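Local coordinates for hypothetical protein Atu2684 (Agrobacterium tumefaciens, PDB 2AXO) that is of unknown function but belongs to the DUF1223 family of the thioredoxin clan and carries a disulfide-bonded CxxC pair, consistent with a thiol-disulfide role, at residues E47-Q52 with Q117-G122; L76-D81 with H201-V206. All coordinates share one frame; numbering follows the deposited sequence.

Contact 1: residues E47-Q52 with Q117-G122; sequences ELFTSQ and QAILNG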
loop_
_atom_site.group_PDB
_atom_site.type_symbol
_atom_site.label_atom_id
_atom_site.label_comp_id
_atom_site.label_asym_id
_atom_site.label_seq_id
_atom_site.Cartn_x
_atom_site.Cartn_y
_atom_site.Cartn_z
ATOM N N GLU A 47 14.389 -10.295 -2.631
ATOM C CA GLU A 47 13.139 -10.225 -1.900
ATOM C C GLU A 47 12.030 -9.847 -2.856
ATOM O O GLU A 47 11.983 -8.727 -3.358
ATOM C CB GLU A 47 13.240 -9.189 -0.786
ATOM C CG GLU A 47 14.201 -9.592 0.306
ATOM C CD GLU A 47 14.399 -8.501 1.329
ATOM O OE1 GLU A 47 15.035 -7.485 0.986
ATOM O OE2 GLU A 47 13.900 -8.663 2.462
ATOM N N LEU A 48 11.140 -10.798 -3.107
ATOM C CA LEU A 48 10.033 -10.586 -4.025
ATOM C C LEU A 48 8.729 -10.255 -3.320
ATOM O O LEU A 48 8.309 -10.963 -2.403
ATOM C CB LEU A 48 9.835 -11.847 -4.868
ATOM C CG LEU A 48 8.591 -11.925 -5.753
ATOM C CD1 LEU A 48 8.749 -10.997 -6.951
ATOM C CD2 LEU A 48 8.398 -13.364 -6.214
ATOM N N PHE A 49 8.095 -9.167 -3.745
ATOM C CA PHE A 49 6.805 -8.779 -3.194
ATOM C C PHE A 49 5.814 -9.210 -4.259
ATOM O O PHE A 49 5.895 -8.791 -5.416
ATOM C CB PHE A 49 6.767 -7.277 -2.917
ATOM C CG PHE A 49 7.715 -6.869 -1.829
ATOM C CD1 PHE A 49 9.061 -6.643 -2.109
ATOM C CD2 PHE A 49 7.293 -6.843 -0.501
ATOM C CE1 PHE A 49 9.977 -6.406 -1.081
ATOM C CE2 PHE A 49 8.200 -6.607 0.532
ATOM C CZ PHE A 49 9.544 -6.390 0.243
ATOM N N THR A 50 4.891 -10.074 -3.854
ATOM C CA THR A 50 3.929 -10.658 -4.775
ATOM C C THR A 50 2.600 -10.903 -4.069
ATOM O O THR A 50 2.398 -10.454 -2.951
ATOM C CB THR A 50 4.494 -12.009 -5.283
ATOM O OG1 THR A 50 3.568 -12.638 -6.175
ATOM C CG2 THR A 50 4.781 -12.932 -4.098
ATOM N N SER A 51 1.697 -11.610 -4.739
ATOM C CA SER A 51 0.396 -11.945 -4.169
ATOM C C SER A 51 -0.338 -12.886 -5.109
ATOM O O SER A 51 -0.173 -12.814 -6.327
ATOM C CB SER A 51 -0.457 -10.691 -3.946
ATOM O OG SER A 51 -1.754 -11.054 -3.496
ATOM N N GLN A 52 -1.149 -13.775 -4.554
ATOM C CA GLN A 52 -1.875 -14.686 -5.414
ATOM C C GLN A 52 -2.984 -13.918 -6.128
ATOM O O GLN A 52 -3.493 -14.362 -7.156
ATOM C CB GLN A 52 -2.455 -15.855 -4.617
ATOM C CG GLN A 52 -3.785 -15.590 -3.953
ATOM C CD GLN A 52 -4.551 -16.874 -3.694
ATOM O OE1 GLN A 52 -5.091 -17.491 -4.617
ATOM N NE2 GLN A 52 -4.585 -17.293 -2.438
ATOM N N GLN A 117 7.499 -7.003 -7.556
ATOM C CA GLN A 117 8.685 -6.177 -7.407
ATOM C C GLN A 117 9.746 -6.919 -6.613
ATOM O O GLN A 117 9.477 -7.431 -5.528
ATOM C CB GLN A 117 8.346 -4.879 -6.673
ATOM C CG GLN A 117 9.566 -4.016 -6.383
ATOM C CD GLN A 117 9.229 -2.768 -5.593
ATOM O OE1 GLN A 117 8.732 -2.846 -4.471
ATOM N NE2 GLN A 117 9.507 -1.608 -6.173
ATOM N N ALA A 118 10.956 -6.985 -7.157
ATOM C CA ALA A 118 12.030 -7.654 -6.452
ATOM C C ALA A 118 13.020 -6.608 -5.960
ATOM O O ALA A 118 13.399 -5.695 -6.697
ATOM C CB ALA A 118 12.727 -8.660 -7.365
ATOM N N ILE A 119 13.415 -6.738 -4.700
ATOM C CA ILE A 119 14.378 -5.830 -4.097
ATOM C C ILE A 119 15.676 -6.630 -4.013
ATOM O O ILE A 119 15.691 -7.741 -3.486
ATOM C CB ILE A 119 13.912 -5.388 -2.680
ATOM C CG1 ILE A 119 12.542 -4.697 -2.768
ATOM C CG2 ILE A 119 14.947 -4.464 -2.050
ATOM C CD1 ILE A 119 12.528 -3.429 -3.620
ATOM N N LEU A 120 16.759 -6.075 -4.553
ATOM C CA LEU A 120 18.037 -6.779 -4.573
ATOM C C LEU A 120 19.049 -6.219 -3.565
ATOM O O LEU A 120 19.386 -5.033 -3.602
ATOM C CB LEU A 120 18.607 -6.735 -5.999
ATOM C CG LEU A 120 17.629 -7.093 -7.134
ATOM C CD1 LEU A 120 18.354 -7.007 -8.465
ATOM C CD2 LEU A 120 17.062 -8.494 -6.938
ATOM N N ASN A 121 19.530 -7.081 -2.670
ATOM C CA ASN A 121 20.485 -6.692 -1.625
ATOM C C ASN A 121 19.981 -5.479 -0.847
ATOM O O ASN A 121 20.774 -4.734 -0.269
ATOM C CB ASN A 121 21.859 -6.345 -2.225
ATOM C CG ASN A 121 22.614 -7.558 -2.747
ATOM O OD1 ASN A 121 23.757 -7.436 -3.209
ATOM N ND2 ASN A 121 21.993 -8.726 -2.686
ATOM N N GLY A 122 18.667 -5.282 -0.842
ATOM C CA GLY A 122 18.092 -4.148 -0.146
ATOM C C GLY A 122 18.538 -2.812 -0.718
ATOM O O GLY A 122 18.276 -1.770 -0.115
HETATM O O HOH W 1 16.770 -7.643 -0.951
#
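Gln117 pairs with Phe49 at one end of a short antiparallel ladder: Gln117 N donates to Phe49 O at 3.2 Å, and Phe49 N returns a bond to Gln117 O at 2.8 Å. That carbonyl oxygen also lies in the plane of the Phe49 ring, at its edge, with CD1 3.5 Å from Gln117 O. The Gln117 carbon chain runs out extended, and OE1 accepts a hydrogen bond from Gln101 NE2. Ala118 comes next, opposite Leu48 in a non-hydrogen-bonded pair; its CA-H leans on Glu47 O, while Leu48 CA-H does the same to Gln117 O. Ile119 then closes a second hydrogen-bonded pair with Glu47, and the bond from Glu47 N to Ile119 O is nearly straight, 175° at the hydrogen. On the face shared by Glu47, Phe49 and Gln117, Ile119 holds CG1 anti to its carbonyl carbon (chi1 -59°), and this methylene meets the ring edge, CG1 lying 3.5 Å from Phe49 CE1. Where the chain turns at Gly122, with positive phi, one water gathers the strand end: it accepts from Gly122 N and is hydrogen-bonded to Ile119 O and Glu47 OE1, the last at 2.6 Å. The other carboxylate oxygen, Glu47 OE2, forms a salt bridge with Arg100. These are two central strands of the mixed four-stranded sheet of a thioredoxin-like domain, with strand 74-79 beyond Glu47-Thr50 and strand 124-127 beyond Gln117-Leu120. Helix 95-107 covers the Phe49 and Ile119 face through Gln101 and Tyr104, while Leu120 packs on helix 131-143.

Contact 2: residues L76-D81 with H201-V206; sequences LSYHVD and HSVYDV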
loop_
_atom_site.group_PDB
_atom_site.type_symbol
_atom_site.label_atom_id
_atom_site.label_comp_id
_atom_site.label_asym_id
_atom_site.label_seq_id
_atom_site.Cartn_x
_atom_site.Cartn_y
_atom_site.Cartn_z
ATOM N N LEU A 76 13.459 -14.730 -0.887
ATOM C CA LEU A 76 12.315 -14.574 -0.004
ATOM C C LEU A 76 11.115 -14.043 -0.757
ATOM O O LEU A 76 11.250 -13.204 -1.646
ATOM C CB LEU A 76 12.653 -13.593 1.110
ATOM C CG LEU A 76 13.769 -14.032 2.056
ATOM C CD1 LEU A 76 14.236 -12.838 2.854
ATOM C CD2 LEU A 76 13.266 -15.141 2.975
ATOM N N SER A 77 9.939 -14.528 -0.387
ATOM C CA SER A 77 8.705 -14.075 -1.003
ATOM C C SER A 77 7.830 -13.416 0.065
ATOM O O SER A 77 7.506 -14.035 1.079
ATOM C CB SER A 77 7.957 -15.250 -1.625
ATOM O OG SER A 77 6.727 -14.815 -2.164
ATOM N N TYR A 78 7.476 -12.154 -0.160
ATOM C CA TYR A 78 6.621 -11.414 0.764
ATOM C C TYR A 78 5.263 -11.153 0.124
ATOM O O TYR A 78 5.145 -10.297 -0.753
ATOM C CB TYR A 78 7.222 -10.054 1.129
ATOM C CG TYR A 78 8.530 -10.103 1.881
ATOM C CD1 TYR A 78 9.739 -10.237 1.202
ATOM C CD2 TYR A 78 8.562 -9.990 3.271
ATOM C CE1 TYR A 78 10.949 -10.255 1.888
ATOM C CE2 TYR A 78 9.767 -10.009 3.968
ATOM C CZ TYR A 78 10.954 -10.141 3.272
ATOM O OH TYR A 78 12.148 -10.166 3.949
ATOM N N HIS A 79 4.237 -11.873 0.559
ATOM C CA HIS A 79 2.906 -11.665 0.006
ATOM C C HIS A 79 2.300 -10.390 0.580
ATOM O O HIS A 79 2.159 -10.256 1.796
ATOM C CB HIS A 79 2.003 -12.861 0.316
ATOM C CG HIS A 79 2.320 -14.081 -0.492
ATOM N ND1 HIS A 79 3.493 -14.788 -0.346
ATOM C CD2 HIS A 79 1.616 -14.714 -1.461
ATOM C CE1 HIS A 79 3.499 -15.808 -1.189
ATOM N NE2 HIS A 79 2.371 -15.785 -1.877
ATOM N N VAL A 80 1.953 -9.456 -0.303
ATOM C CA VAL A 80 1.360 -8.181 0.106
ATOM C C VAL A 80 -0.149 -8.316 0.288
ATOM O O VAL A 80 -0.775 -9.208 -0.281
ATOM C CB VAL A 80 1.662 -7.074 -0.930
ATOM C CG1 VAL A 80 3.161 -6.829 -0.985
ATOM C CG2 VAL A 80 1.135 -7.476 -2.304
ATOM N N ASP A 81 -0.740 -7.426 1.079
ATOM C CA ASP A 81 -2.173 -7.512 1.332
ATOM C C ASP A 81 -3.056 -6.645 0.446
ATOM O O ASP A 81 -4.279 -6.765 0.489
ATOM C CB ASP A 81 -2.463 -7.188 2.805
ATOM C CG ASP A 81 -2.189 -5.736 3.153
ATOM O OD1 ASP A 81 -1.630 -5.002 2.309
ATOM O OD2 ASP A 81 -2.530 -5.325 4.281
ATOM N N HIS A 201 9.171 -20.043 0.041
ATOM C CA HIS A 201 9.791 -19.090 0.951
ATOM C C HIS A 201 8.906 -17.887 1.288
ATOM O O HIS A 201 9.375 -16.753 1.357
ATOM C CB HIS A 201 11.153 -18.646 0.388
ATOM C CG HIS A 201 12.192 -19.728 0.412
ATOM N ND1 HIS A 201 13.545 -19.470 0.351
ATOM C CD2 HIS A 201 12.071 -21.075 0.522
ATOM C CE1 HIS A 201 14.213 -20.609 0.430
ATOM N NE2 HIS A 201 13.344 -21.596 0.534
ATOM N N SER A 202 7.623 -18.166 1.509
ATOM C CA SER A 202 6.634 -17.155 1.863
ATOM C C SER A 202 6.850 -16.707 3.308
ATOM O O SER A 202 6.623 -17.467 4.255
ATOM C CB SER A 202 5.216 -17.715 1.699
ATOM O OG SER A 202 4.941 -18.032 0.347
ATOM N N VAL A 203 7.296 -15.464 3.464
ATOM C CA VAL A 203 7.570 -14.895 4.778
ATOM C C VAL A 203 6.295 -14.591 5.566
ATOM O O VAL A 203 5.384 -13.940 5.057
ATOM C CB VAL A 203 8.402 -13.605 4.627
ATOM C CG1 VAL A 203 8.659 -12.970 5.987
ATOM C CG2 VAL A 203 9.725 -13.927 3.935
ATOM N N TYR A 204 6.237 -15.064 6.808
ATOM C CA TYR A 204 5.068 -14.818 7.645
ATOM C C TYR A 204 5.387 -14.016 8.899
ATOM O O TYR A 204 4.487 -13.655 9.658
ATOM C CB TYR A 204 4.395 -16.131 8.043
ATOM C CG TYR A 204 5.255 -17.053 8.869
ATOM C CD1 TYR A 204 6.026 -18.044 8.265
ATOM C CD2 TYR A 204 5.278 -16.952 10.258
ATOM C CE1 TYR A 204 6.795 -18.920 9.025
ATOM C CE2 TYR A 204 6.045 -17.818 11.028
ATOM C CZ TYR A 204 6.798 -18.802 10.406
ATOM O OH TYR A 204 7.536 -19.675 11.170
ATOM N N ASP A 205 6.670 -13.754 9.130
ATOM C CA ASP A 205 7.084 -12.959 10.280
ATOM C C ASP A 205 8.517 -12.490 10.108
ATOM O O ASP A 205 9.373 -13.233 9.633
ATOM C CB ASP A 205 6.947 -13.747 11.589
ATOM C CG ASP A 205 7.192 -12.878 12.814
ATOM O OD1 ASP A 205 6.686 -11.735 12.838
ATOM O OD2 ASP A 205 7.884 -13.331 13.755
ATOM N N VAL A 206 8.761 -11.242 10.492
ATOM C CA VAL A 206 10.085 -10.635 10.392
ATOM C C VAL A 206 10.384 -9.962 11.729
ATOM O O VAL A 206 9.539 -9.242 12.259
ATOM C CB VAL A 206 10.123 -9.549 9.285
ATOM C CG1 VAL A 206 11.510 -8.931 9.210
ATOM C CG2 VAL A 206 9.723 -10.148 7.940
HETATM O O HOH W 2 4.269 -14.085 2.507
#
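Val203 is the bump that fills the hollow between Leu76 and Tyr78. Its CG2, anti to the carbonyl carbon, rides over one face of the Tyr78 ring in a CH-pi contact, 4.0 Å from the ring centroid and offset toward the rim, and also touches Leu76 CD2, 3.9 Å away. CG1 of Val203 packs against Tyr78 CE2 at 3.8 Å. Val206 adds a second, smaller bump in the plane of the same ring, its CG2 meeting CE2 of Tyr78 at the edge. On the far side of the backbone, Ser202 sets OG beside its own backbone N (chi1 -64°), and this oxygen abuts the His79 ring, OG to CE1 3.1 Å. The strands cross at 65°, and only Ser77 and Ser202 are bridged. Ser77 N donates to His201 O from well above the carbonyl plane, whereas Val203 N meets Ser77 O almost head-on at 2.8 Å. Farther along, a water accepts from His79 N and donates to Val203 O, which Asn97 also grips. The chemistry is thus split: two backbone bonds fix the crossing point, and apolar side chains fill the Tyr78 side, joining the thioredoxin-like sheet to the edge strand of a second, antiparallel sheet.

Contacts 1 and 2 have centres about 9 Å apart and meet through neighbouring parallel strands 45-50 and 74-79, so a continuous path runs from strand 117-120 across the sheet to strand 196-212. The probable bond from Tyr78 N to Leu48 O, 2.7 Å, joins them through the backbone. On the face carrying Phe49, the Phe49 and Tyr78 rings stack, and Tyr78 OH lies 2.7 Å from Glu47 OE2, a weak bond; Tyr78 therefore carries contact 2 on one ring face while serving contact 1 with its hydroxyl. On the other face of the sheet from Tyr78, Thr50 CG2 packs against Ser77 OG at 3.3 Å. The Cys54-Cys57 disulfide follows soon after 47-52, and Thr50 touches Cys57.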